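Sperm-specific class P protein 34 (Caenorhabditis elegans, PDB 1M1S) is of unknown function but belongs to the major sperm protein family, whose immunoglobulin-like domain it shares. Local coordinates at residues L39-K44 with G64-D69. Numbering follows the deposited sequence.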
ATOM      1  N   LEU A  39      12.421  -3.920  -2.708  1.00 35.00           N
ATOM      2  CA  LEU A  39      11.602  -2.715  -2.761  1.00 35.00           C
ATOM      3  C   LEU A  39      11.177  -2.200  -1.379  1.00 35.00           C
ATOM      4  O   LEU A  39      11.082  -2.955  -0.397  1.00 35.00           O
ATOM      5  CB  LEU A  39      10.348  -2.953  -3.619  1.00 35.00           C
ATOM      6  CG  LEU A  39      10.460  -3.422  -5.068  1.00 35.00           C
ATOM      7  CD1 LEU A  39       9.082  -3.810  -5.555  1.00 35.00           C
ATOM      8  CD2 LEU A  39      11.075  -2.350  -5.949  1.00 35.00           C
ATOM      9  N   ALA A  40      10.937  -0.894  -1.329  1.00 35.00           N
ATOM     10  CA  ALA A  40      10.492  -0.218  -0.131  1.00 35.00           C
ATOM     11  C   ALA A  40       9.170   0.373  -0.553  1.00 35.00           C
ATOM     12  O   ALA A  40       9.034   0.807  -1.681  1.00 35.00           O
ATOM     13  CB  ALA A  40      11.467   0.884   0.242  1.00 35.00           C
ATOM     14  N   PHE A  41       8.164   0.319   0.296  1.00 35.00           N
ATOM     15  CA  PHE A  41       6.909   0.913  -0.106  1.00 35.00           C
ATOM     16  C   PHE A  41       6.389   1.904   0.922  1.00 35.00           C
ATOM     17  O   PHE A  41       6.613   1.736   2.127  1.00 35.00           O
ATOM     18  CB  PHE A  41       5.871  -0.152  -0.513  1.00 35.00           C
ATOM     19  CG  PHE A  41       5.327  -0.982   0.624  1.00 35.00           C
ATOM     20  CD1 PHE A  41       4.224  -0.548   1.361  1.00 35.00           C
ATOM     21  CD2 PHE A  41       5.869  -2.226   0.918  1.00 35.00           C
ATOM     22  CE1 PHE A  41       3.660  -1.346   2.371  1.00 35.00           C
ATOM     23  CE2 PHE A  41       5.312  -3.041   1.930  1.00 35.00           C
ATOM     24  CZ  PHE A  41       4.205  -2.595   2.659  1.00 35.00           C
ATOM     25  N   LYS A  42       5.723   2.942   0.417  1.00 35.00           N
ATOM     26  CA  LYS A  42       5.128   3.999   1.222  1.00 35.00           C
ATOM     27  C   LYS A  42       3.639   4.012   0.933  1.00 35.00           C
ATOM     28  O   LYS A  42       3.253   4.031  -0.227  1.00 35.00           O
ATOM     29  CB  LYS A  42       5.708   5.344   0.813  1.00 35.00           C
ATOM     30  CG  LYS A  42       5.054   6.520   1.509  1.00 35.00           C
ATOM     31  CD  LYS A  42       5.727   7.802   1.147  1.00 35.00           C
ATOM     32  CE  LYS A  42       5.045   8.943   1.837  1.00 35.00           C
ATOM     33  NZ  LYS A  42       5.699  10.258   1.571  1.00 35.00           N
ATOM     34  N   VAL A  43       2.810   4.064   1.973  1.00 35.00           N
ATOM     35  CA  VAL A  43       1.348   4.075   1.808  1.00 35.00           C
ATOM     36  C   VAL A  43       0.671   5.410   2.196  1.00 35.00           C
ATOM     37  O   VAL A  43       0.609   5.771   3.371  1.00 35.00           O
ATOM     38  CB  VAL A  43       0.722   2.883   2.578  1.00 35.00           C
ATOM     39  CG1 VAL A  43      -0.753   2.754   2.296  1.00 35.00           C
ATOM     40  CG2 VAL A  43       1.428   1.624   2.194  1.00 35.00           C
ATOM     41  N   LYS A  44       0.180   6.129   1.183  1.00 35.00           N
ATOM     42  CA  LYS A  44      -0.490   7.420   1.340  1.00 35.00           C
ATOM     43  C   LYS A  44      -1.972   7.157   1.360  1.00 35.00           C
ATOM     44  O   LYS A  44      -2.518   6.574   0.431  1.00 35.00           O
ATOM     45  CB  LYS A  44      -0.109   8.354   0.191  1.00 35.00           C
ATOM     46  CG  LYS A  44       1.390   8.500   0.057  1.00 35.00           C
ATOM     47  CD  LYS A  44       1.792   9.090  -1.267  1.00 35.00           C
ATOM     48  CE  LYS A  44       1.943  10.597  -1.185  1.00 35.00           C
ATOM     49  NZ  LYS A  44       2.895  11.082  -2.223  1.00 35.00           N
ATOM     50  N   GLY A  64       8.999 -11.198  -4.339  1.00 35.00           N
ATOM     51  CA  GLY A  64       8.298 -11.670  -3.153  1.00 35.00           C
ATOM     52  C   GLY A  64       6.867 -11.235  -2.930  1.00 35.00           C
ATOM     53  O   GLY A  64       6.108 -11.029  -3.877  1.00 35.00           O
ATOM     54  N   LYS A  65       6.518 -11.074  -1.658  1.00 35.00           N
ATOM     55  CA  LYS A  65       5.156 -10.729  -1.265  1.00 35.00           C
ATOM     56  C   LYS A  65       5.175 -10.101   0.138  1.00 35.00           C
ATOM     57  O   LYS A  65       6.021 -10.466   0.949  1.00 35.00           O
ATOM     58  CB  LYS A  65       4.309 -12.023  -1.248  1.00 35.00           C
ATOM     59  CG  LYS A  65       4.995 -13.295  -0.630  1.00 35.00           C
ATOM     60  CD  LYS A  65       4.155 -14.582  -0.777  1.00 35.00           C
ATOM     61  CE  LYS A  65       4.884 -15.820  -0.227  1.00 35.00           C
ATOM     62  NZ  LYS A  65       4.138 -17.137  -0.391  1.00 35.00           N
ATOM     63  N   SER A  66       4.298  -9.121   0.396  1.00 35.00           N
ATOM     64  CA  SER A  66       4.172  -8.401   1.695  1.00 35.00           C
ATOM     65  C   SER A  66       2.707  -8.013   1.860  1.00 35.00           C
ATOM     66  O   SER A  66       2.111  -7.553   0.875  1.00 35.00           O
ATOM     67  CB  SER A  66       4.998  -7.117   1.722  1.00 35.00           C
ATOM     68  OG  SER A  66       6.382  -7.397   1.589  1.00 35.00           O
ATOM     69  N   LYS A  67       2.130  -8.166   3.065  1.00 35.00           N
ATOM     70  CA  LYS A  67       0.708  -7.808   3.226  1.00 35.00           C
ATOM     71  C   LYS A  67       0.326  -6.437   3.665  1.00 35.00           C
ATOM     72  O   LYS A  67       1.046  -5.792   4.414  1.00 35.00           O
ATOM     73  CB  LYS A  67      -0.071  -8.867   3.985  1.00 35.00           C
ATOM     74  CG  LYS A  67       0.207  -8.958   5.440  1.00 35.00           C
ATOM     75  CD  LYS A  67      -1.075  -9.234   6.174  1.00 35.00           C
ATOM     76  CE  LYS A  67      -0.826  -9.550   7.627  1.00 35.00           C
ATOM     77  NZ  LYS A  67      -2.136  -9.637   8.326  1.00 35.00           N
ATOM     78  N   LEU A  68      -0.847  -6.035   3.212  1.00 35.00           N
ATOM     79  CA  LEU A  68      -1.346  -4.740   3.566  1.00 35.00           C
ATOM     80  C   LEU A  68      -2.687  -4.904   4.255  1.00 35.00           C
ATOM     81  O   LEU A  68      -3.548  -5.613   3.754  1.00 35.00           O
ATOM     82  CB  LEU A  68      -1.526  -3.870   2.287  1.00 35.00           C
ATOM     83  CG  LEU A  68      -1.904  -2.399   2.421  1.00 35.00           C
ATOM     84  CD1 LEU A  68      -0.878  -1.647   3.279  1.00 35.00           C
ATOM     85  CD2 LEU A  68      -2.005  -1.774   1.029  1.00 35.00           C
ATOM     86  N   ASP A  69      -2.812  -4.265   5.425  1.00 35.00           N
ATOM     87  CA  ASP A  69      -4.020  -4.294   6.226  1.00 35.00           C
ATOM     88  C   ASP A  69      -4.766  -2.953   6.230  1.00 35.00           C
ATOM     89  O   ASP A  69      -4.262  -2.001   6.831  1.00 35.00           O
ATOM     90  CB  ASP A  69      -3.723  -4.765   7.644  1.00 35.00           C
ATOM     91  CG  ASP A  69      -3.259  -6.172   7.721  1.00 35.00           C
ATOM     92  OD1 ASP A  69      -3.367  -6.814   6.639  1.00 35.00           O
ATOM     93  OD2 ASP A  69      -2.828  -6.637   8.787  1.00 35.00           O
TER
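F41 and V43 of strand 38-45 meet S66 and L68 of strand 65-72 across the interior of an immunoglobulin-like beta sandwich, the fold of major sperm protein domains. The two segments run in the same direction, with the CA atoms of F41 and S66 9.9 Å apart and those of V43 and L68 9.4 Å apart. That spacing is too wide for backbone pairing, and side chains alone bridge it. All four CB atoms point inward, and the alternate residues K42 and K67 turn outward on their own strands. The F41 ring reaches across because its CG sits between the backbone N and the carbonyl carbon (chi1 70°). Its CE2 comes up obliquely to S66 CB, 4.1 Å away. The serine therefore offers the ring its methylene, while its OG turns beside its own backbone N (chi1 -63°) and hydrogen-bonds to F59 O. One step along, the V43 and L68 side chains lie alongside and point in opposing senses, V43 CG2 touching L68 CD1 at 4.1 Å. The same CG2 methyl lies in the plane of the F41 ring, against its edge and 3.6 Å from F41 CD1, so a single methyl group joins the aromatic and aliphatic halves of the contact. Strand 51-60 ties the two sides together: its backbone hydrogen-bonds with F41 and V43, and its V60 packs on both F41 and S66. V53 of strand 51-60 packs on L68, and I82 of strand 79-89 on V43. On the other side of strand 65-72, K67 and D69 pair within the strand: K67 NZ donates a hydrogen bond of 3.1 Å to the syn lone pair of D69 OD2, part of a salt bridge.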